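Local structure of F5/8 type C domain protein (Clostridium perfringens, 7JRM) at residues 91-105 and 125-139. The protein probably binds carbohydrate through a calcium-containing module of the mucin-degrading O-glycopeptidase ZmpB, helping to direct the enzyme to glycosylated substrates. Sequence-based numbering, arbitrary orientation.
Sequences WKSATIGSGSVRKDR and AKGIGTHSYSEIVYN
The carboxylate of Asp104 reaches across to Lys126 and Gly127. Asp104 CB lies 3.3 Å from Ala125 O. With CG beside the backbone N (chi1 -66°), the carboxylate is directed at 125-127, where Asp104 OD1 accepts Gly127 N on its anti lone pair at 3.3 Å, and also bonds Ser87. Asp104 OD2 meets Lys126 NZ on the syn side, but 27° out of the carboxylate plane, in a 3.0 Å salt bridge; Lys126, bent along its chain, adds a second one to Asp88. Asp104 N bonds Gly127 O, so backbone and carboxylate hold the same glycine. Next along, Arg102 and Gly129 exchange two nearly straight bonds, and beyond them Val101 CG1 packs on Ile128 CG2 (3.6 Å) while both methyls of Val101 meet Ile136 CD1, the two side chains tip to tip. Around the bend, Ser98 CB sits squarely over the His131 ring, 3.8 Å from its centroid. Ser134 OG donates to Thr95 O at 2.7 Å, nearly in line with the carbonyl bond, and accepts from Thr130 OG1, tying both strands of 125-139 together. At the other end Trp91 lays CB over the Tyr138 face, whereas Tyr138 OH meets the indole edge at Trp91 CE3 (3.4 Å). Lys92 N donates to Val137 O and Ser93 O accepts from Val137 N, so two residues stand opposite one in a classic beta bulge. Strands 93-95 and 102-103 thus pair antiparallel with 134-139 and 127-131, which belong to two different sheets, consistent with the beta-sandwich of NPCBM-type carbohydrate-binding modules, with Ser132, at the turn, bonded to the calcium ligand Asp214.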
loop_
_atom_site.group_PDB
_atom_site.type_symbol
_atom_site.label_atom_id
_atom_site.label_comp_id
_atom_site.label_asym_id
_atom_site.label_seq_id
_atom_site.Cartn_x
_atom_site.Cartn_y
_atom_site.Cartn_z
ATOM N N TRP A 91 27.934 -28.941 0.400
ATOM C CA TRP A 91 27.549 -30.162 1.088
ATOM C C TRP A 91 28.663 -30.618 2.022
ATOM O O TRP A 91 29.845 -30.338 1.799
ATOM C CB TRP A 91 27.209 -31.271 0.087
ATOM C CG TRP A 91 28.301 -31.593 -0.900
ATOM C CD1 TRP A 91 29.524 -32.135 -0.628
ATOM C CD2 TRP A 91 28.251 -31.414 -2.322
ATOM N NE1 TRP A 91 30.243 -32.292 -1.788
ATOM C CE2 TRP A 91 29.484 -31.858 -2.842
ATOM C CE3 TRP A 91 27.288 -30.917 -3.205
ATOM C CZ2 TRP A 91 29.777 -31.821 -4.205
ATOM C CZ3 TRP A 91 27.581 -30.879 -4.557
ATOM C CH2 TRP A 91 28.815 -31.329 -5.043
ATOM N N LYS A 92 28.273 -31.318 3.088
ATOM C CA LYS A 92 29.263 -31.883 3.995
ATOM C C LYS A 92 29.960 -33.086 3.373
ATOM O O LYS A 92 31.146 -33.320 3.634
ATOM C CB LYS A 92 28.607 -32.277 5.318
ATOM C CG LYS A 92 27.835 -31.155 5.990
ATOM C CD LYS A 92 27.206 -31.629 7.290
ATOM C CE LYS A 92 28.097 -31.317 8.480
ATOM N NZ LYS A 92 27.993 -32.360 9.538
ATOM N N SER A 93 29.245 -33.850 2.552
ATOM C CA SER A 93 29.797 -35.021 1.887
ATOM C C SER A 93 28.889 -35.382 0.724
ATOM O O SER A 93 27.696 -35.062 0.729
ATOM C CB SER A 93 29.934 -36.206 2.848
ATOM O OG SER A 93 28.664 -36.636 3.306
ATOM N N ALA A 94 29.464 -36.050 -0.273
ATOM C CA ALA A 94 28.708 -36.433 -1.457
ATOM C C ALA A 94 29.307 -37.693 -2.059
ATOM O O ALA A 94 30.507 -37.738 -2.347
ATOM C CB ALA A 94 28.700 -35.305 -2.495
ATOM N N THR A 95 28.470 -38.710 -2.240
ATOM C CA THR A 95 28.837 -39.917 -2.961
ATOM C C THR A 95 27.981 -40.022 -4.215
ATOM O O THR A 95 26.873 -39.480 -4.275
ATOM C CB THR A 95 28.658 -41.174 -2.099
ATOM O OG1 THR A 95 27.263 -41.407 -1.873
ATOM C CG2 THR A 95 29.363 -41.007 -0.763
ATOM N N ILE A 96 28.505 -40.716 -5.220
ATOM C CA ILE A 96 27.828 -40.831 -6.507
ATOM C C ILE A 96 28.300 -42.111 -7.182
ATOM O O ILE A 96 29.490 -42.439 -7.160
ATOM C CB ILE A 96 28.082 -39.582 -7.381
ATOM C CG1 ILE A 96 27.401 -39.720 -8.742
ATOM C CG2 ILE A 96 29.575 -39.318 -7.535
ATOM C CD1 ILE A 96 27.217 -38.398 -9.461
ATOM N N GLY A 97 27.353 -42.844 -7.774
ATOM C CA GLY A 97 27.682 -44.128 -8.368
ATOM C C GLY A 97 28.484 -44.020 -9.650
ATOM O O GLY A 97 29.285 -44.906 -9.960
ATOM N N SER A 98 28.284 -42.946 -10.409
ATOM C CA SER A 98 28.985 -42.756 -11.671
ATOM C C SER A 98 29.071 -41.269 -11.970
ATOM O O SER A 98 28.099 -40.534 -11.777
ATOM C CB SER A 98 28.282 -43.490 -12.818
ATOM O OG SER A 98 29.055 -43.446 -14.003
ATOM N N GLY A 99 30.235 -40.835 -12.449
ATOM C CA GLY A 99 30.446 -39.424 -12.707
ATOM C C GLY A 99 30.739 -38.654 -11.429
ATOM O O GLY A 99 31.274 -39.190 -10.457
ATOM N N SER A 100 30.376 -37.374 -11.439
ATOM C CA SER A 100 30.571 -36.508 -10.287
ATOM C C SER A 100 29.344 -35.628 -10.102
ATOM O O SER A 100 28.675 -35.256 -11.070
ATOM C CB SER A 100 31.827 -35.639 -10.435
ATOM O OG SER A 100 31.627 -34.609 -11.388
ATOM N N VAL A 101 29.053 -35.304 -8.842
ATOM C CA VAL A 101 27.901 -34.468 -8.524
ATOM C C VAL A 101 28.138 -33.060 -9.052
ATOM O O VAL A 101 29.219 -32.486 -8.871
ATOM C CB VAL A 101 27.643 -34.465 -7.010
ATOM C CG1 VAL A 101 26.425 -33.621 -6.681
ATOM C CG2 VAL A 101 27.463 -35.888 -6.504
ATOM N N ARG A 102 27.128 -32.497 -9.710
ATOM C CA ARG A 102 27.228 -31.186 -10.337
ATOM C C ARG A 102 26.196 -30.237 -9.743
ATOM O O ARG A 102 25.045 -30.619 -9.513
ATOM C CB ARG A 102 27.030 -31.283 -11.853
ATOM C CG ARG A 102 28.199 -31.907 -12.595
ATOM C CD ARG A 102 29.410 -30.989 -12.590
ATOM N NE ARG A 102 29.140 -29.722 -13.264
ATOM C CZ ARG A 102 29.228 -29.542 -14.579
ATOM N NH1 ARG A 102 29.579 -30.549 -15.367
ATOM N NH2 ARG A 102 28.966 -28.353 -15.106
ATOM N N LYS A 103 26.619 -28.998 -9.501
ATOM C CA LYS A 103 25.730 -27.954 -9.012
ATOM C C LYS A 103 25.090 -27.237 -10.193
ATOM O O LYS A 103 25.787 -26.826 -11.128
ATOM C CB LYS A 103 26.491 -26.954 -8.140
ATOM C CG LYS A 103 27.088 -27.546 -6.875
ATOM C CD LYS A 103 27.658 -26.456 -5.980
ATOM C CE LYS A 103 28.469 -27.043 -4.836
ATOM N NZ LYS A 103 28.980 -25.987 -3.918
ATOM N N ASP A 104 23.766 -27.100 -10.151
ATOM C CA ASP A 104 22.965 -26.391 -11.146
ATOM C C ASP A 104 23.029 -27.025 -12.532
ATOM O O ASP A 104 22.518 -26.443 -13.497
ATOM C CB ASP A 104 23.362 -24.910 -11.231
ATOM C CG ASP A 104 23.033 -24.147 -9.961
ATOM O OD1 ASP A 104 22.106 -24.565 -9.241
ATOM O OD2 ASP A 104 23.704 -23.132 -9.680
ATOM N N ARG A 105 23.640 -28.202 -12.659
ATOM C CA ARG A 105 23.685 -28.933 -13.917
ATOM C C ARG A 105 23.403 -30.402 -13.645
ATOM O O ARG A 105 23.579 -30.893 -12.527
ATOM C CB ARG A 105 25.043 -28.794 -14.625
ATOM C CG ARG A 105 25.564 -27.371 -14.757
ATOM C CD ARG A 105 24.715 -26.548 -15.710
ATOM N NE ARG A 105 24.795 -27.030 -17.085
ATOM C CZ ARG A 105 24.510 -26.289 -18.152
ATOM N NH1 ARG A 105 24.128 -25.028 -17.999
ATOM N NH2 ARG A 105 24.609 -26.806 -19.368
ATOM N N ALA A 125 17.154 -24.055 -13.683
ATOM C CA ALA A 125 18.455 -23.409 -13.594
ATOM C C ALA A 125 19.201 -23.825 -12.335
ATOM O O ALA A 125 20.437 -23.787 -12.307
ATOM C CB ALA A 125 18.296 -21.887 -13.634
ATOM N N LYS A 126 18.475 -24.232 -11.295
ATOM C CA LYS A 126 19.058 -24.578 -10.009
ATOM C C LYS A 126 18.710 -26.013 -9.640
ATOM O O LYS A 126 17.647 -26.526 -10.002
ATOM C CB LYS A 126 18.572 -23.628 -8.911
ATOM C CG LYS A 126 18.559 -22.164 -9.318
ATOM C CD LYS A 126 19.968 -21.600 -9.396
ATOM C CE LYS A 126 20.585 -21.473 -8.013
ATOM N NZ LYS A 126 22.055 -21.244 -8.078
ATOM N N GLY A 127 19.612 -26.650 -8.912
ATOM C CA GLY A 127 19.395 -28.000 -8.443
ATOM C C GLY A 127 20.711 -28.742 -8.319
ATOM O O GLY A 127 21.788 -28.164 -8.440
ATOM N N ILE A 128 20.594 -30.045 -8.075
ATOM C CA ILE A 128 21.740 -30.929 -7.894
ATOM C C ILE A 128 21.574 -32.117 -8.830
ATOM O O ILE A 128 20.583 -32.850 -8.737
ATOM C CB ILE A 128 21.876 -31.405 -6.437
ATOM C CG1 ILE A 128 22.027 -30.211 -5.494
ATOM C CG2 ILE A 128 23.053 -32.356 -6.296
ATOM C CD1 ILE A 128 23.315 -29.443 -5.689
ATOM N N GLY A 129 22.541 -32.308 -9.727
ATOM C CA GLY A 129 22.548 -33.441 -10.623
ATOM C C GLY A 129 23.491 -34.511 -10.113
ATOM O O GLY A 129 24.686 -34.267 -9.940
ATOM N N THR A 130 22.945 -35.700 -9.870
ATOM C CA THR A 130 23.719 -36.790 -9.290
ATOM C C THR A 130 23.385 -38.079 -10.035
ATOM O O THR A 130 22.752 -38.065 -11.095
ATOM C CB THR A 130 23.455 -36.900 -7.780
ATOM O OG1 THR A 130 24.403 -37.800 -7.192
ATOM C CG2 THR A 130 22.039 -37.397 -7.509
ATOM N N HIS A 131 23.820 -39.203 -9.466
ATOM C CA HIS A 131 23.712 -40.501 -10.118
ATOM C C HIS A 131 23.703 -41.576 -9.042
ATOM O O HIS A 131 24.560 -41.568 -8.155
ATOM C CB HIS A 131 24.882 -40.709 -11.088
ATOM C CG HIS A 131 24.686 -41.836 -12.055
ATOM N ND1 HIS A 131 24.527 -43.143 -11.653
ATOM C CD2 HIS A 131 24.649 -41.850 -13.409
ATOM C CE1 HIS A 131 24.389 -43.914 -12.717
ATOM N NE2 HIS A 131 24.457 -43.154 -13.795
ATOM N N SER A 132 22.731 -42.481 -9.113
ATOM C CA SER A 132 22.667 -43.579 -8.156
ATOM C C SER A 132 23.879 -44.489 -8.322
ATOM O O SER A 132 24.403 -44.660 -9.426
ATOM C CB SER A 132 21.375 -44.375 -8.344
ATOM O OG SER A 132 21.570 -45.453 -9.242
ATOM N N TYR A 133 24.353 -45.055 -7.212
ATOM C CA TYR A 133 23.852 -44.771 -5.869
ATOM C C TYR A 133 24.512 -43.504 -5.337
ATOM O O TYR A 133 25.707 -43.293 -5.538
ATOM C CB TYR A 133 24.126 -45.958 -4.938
ATOM C CG TYR A 133 23.607 -45.794 -3.528
ATOM C CD1 TYR A 133 24.431 -45.324 -2.513
ATOM C CD2 TYR A 133 22.296 -46.123 -3.207
ATOM C CE1 TYR A 133 23.963 -45.178 -1.220
ATOM C CE2 TYR A 133 21.818 -45.980 -1.917
ATOM C CZ TYR A 133 22.656 -45.507 -0.928
ATOM O OH TYR A 133 22.186 -45.362 0.357
ATOM N N SER A 134 23.736 -42.656 -4.664
ATOM C CA SER A 134 24.230 -41.356 -4.238
ATOM C C SER A 134 23.735 -41.027 -2.839
ATOM O O SER A 134 22.576 -41.285 -2.501
ATOM C CB SER A 134 23.795 -40.252 -5.210
ATOM O OG SER A 134 24.260 -38.986 -4.778
ATOM N N GLU A 135 24.628 -40.449 -2.035
ATOM C CA GLU A 135 24.299 -39.952 -0.701
ATOM C C GLU A 135 24.947 -38.583 -0.547
ATOM O O GLU A 135 26.178 -38.478 -0.529
ATOM C CB GLU A 135 24.782 -40.908 0.389
ATOM C CG GLU A 135 23.903 -42.129 0.592
ATOM C CD GLU A 135 24.284 -42.916 1.831
ATOM O OE1 GLU A 135 25.172 -42.457 2.579
ATOM O OE2 GLU A 135 23.697 -43.996 2.056
ATOM N N ILE A 136 24.128 -37.541 -0.443
ATOM C CA ILE A 136 24.607 -36.169 -0.312
ATOM C C ILE A 136 24.058 -35.604 0.990
ATOM O O ILE A 136 22.841 -35.606 1.210
ATOM C CB ILE A 136 24.193 -35.301 -1.510
ATOM C CG1 ILE A 136 24.584 -35.987 -2.822
ATOM C CG2 ILE A 136 24.840 -33.930 -1.420
ATOM C CD1 ILE A 136 24.203 -35.203 -4.060
ATOM N N VAL A 137 24.954 -35.120 1.847
ATOM C CA VAL A 137 24.606 -34.633 3.177
ATOM C C VAL A 137 24.841 -33.129 3.222
ATOM O O VAL A 137 25.884 -32.642 2.769
ATOM C CB VAL A 137 25.421 -35.350 4.267
ATOM C CG1 VAL A 137 25.093 -34.784 5.642
ATOM C CG2 VAL A 137 25.157 -36.848 4.226
ATOM N N TYR A 138 23.873 -32.398 3.771
ATOM C CA TYR A 138 23.963 -30.957 3.936
ATOM C C TYR A 138 23.754 -30.583 5.397
ATOM O O TYR A 138 23.057 -31.280 6.141
ATOM C CB TYR A 138 22.920 -30.225 3.079
ATOM C CG TYR A 138 23.283 -30.090 1.620
ATOM C CD1 TYR A 138 22.889 -31.049 0.696
ATOM C CD2 TYR A 138 24.010 -28.999 1.164
ATOM C CE1 TYR A 138 23.212 -30.927 -0.640
ATOM C CE2 TYR A 138 24.340 -28.869 -0.172
ATOM C CZ TYR A 138 23.938 -29.837 -1.068
ATOM O OH TYR A 138 24.264 -29.713 -2.399
ATOM N N ASN A 139 24.368 -29.473 5.800
ATOM C CA ASN A 139 24.070 -28.877 7.095
ATOM C C ASN A 139 22.682 -28.251 7.038
ATOM O O ASN A 139 22.425 -27.374 6.208
ATOM C CB ASN A 139 25.127 -27.832 7.453
ATOM C CG ASN A 139 24.938 -27.250 8.848
ATOM O OD1 ASN A 139 23.860 -26.771 9.201
ATOM N ND2 ASN A 139 25.998 -27.286 9.648
HETATM O O HOH W 1 27.610 -38.365 1.650
#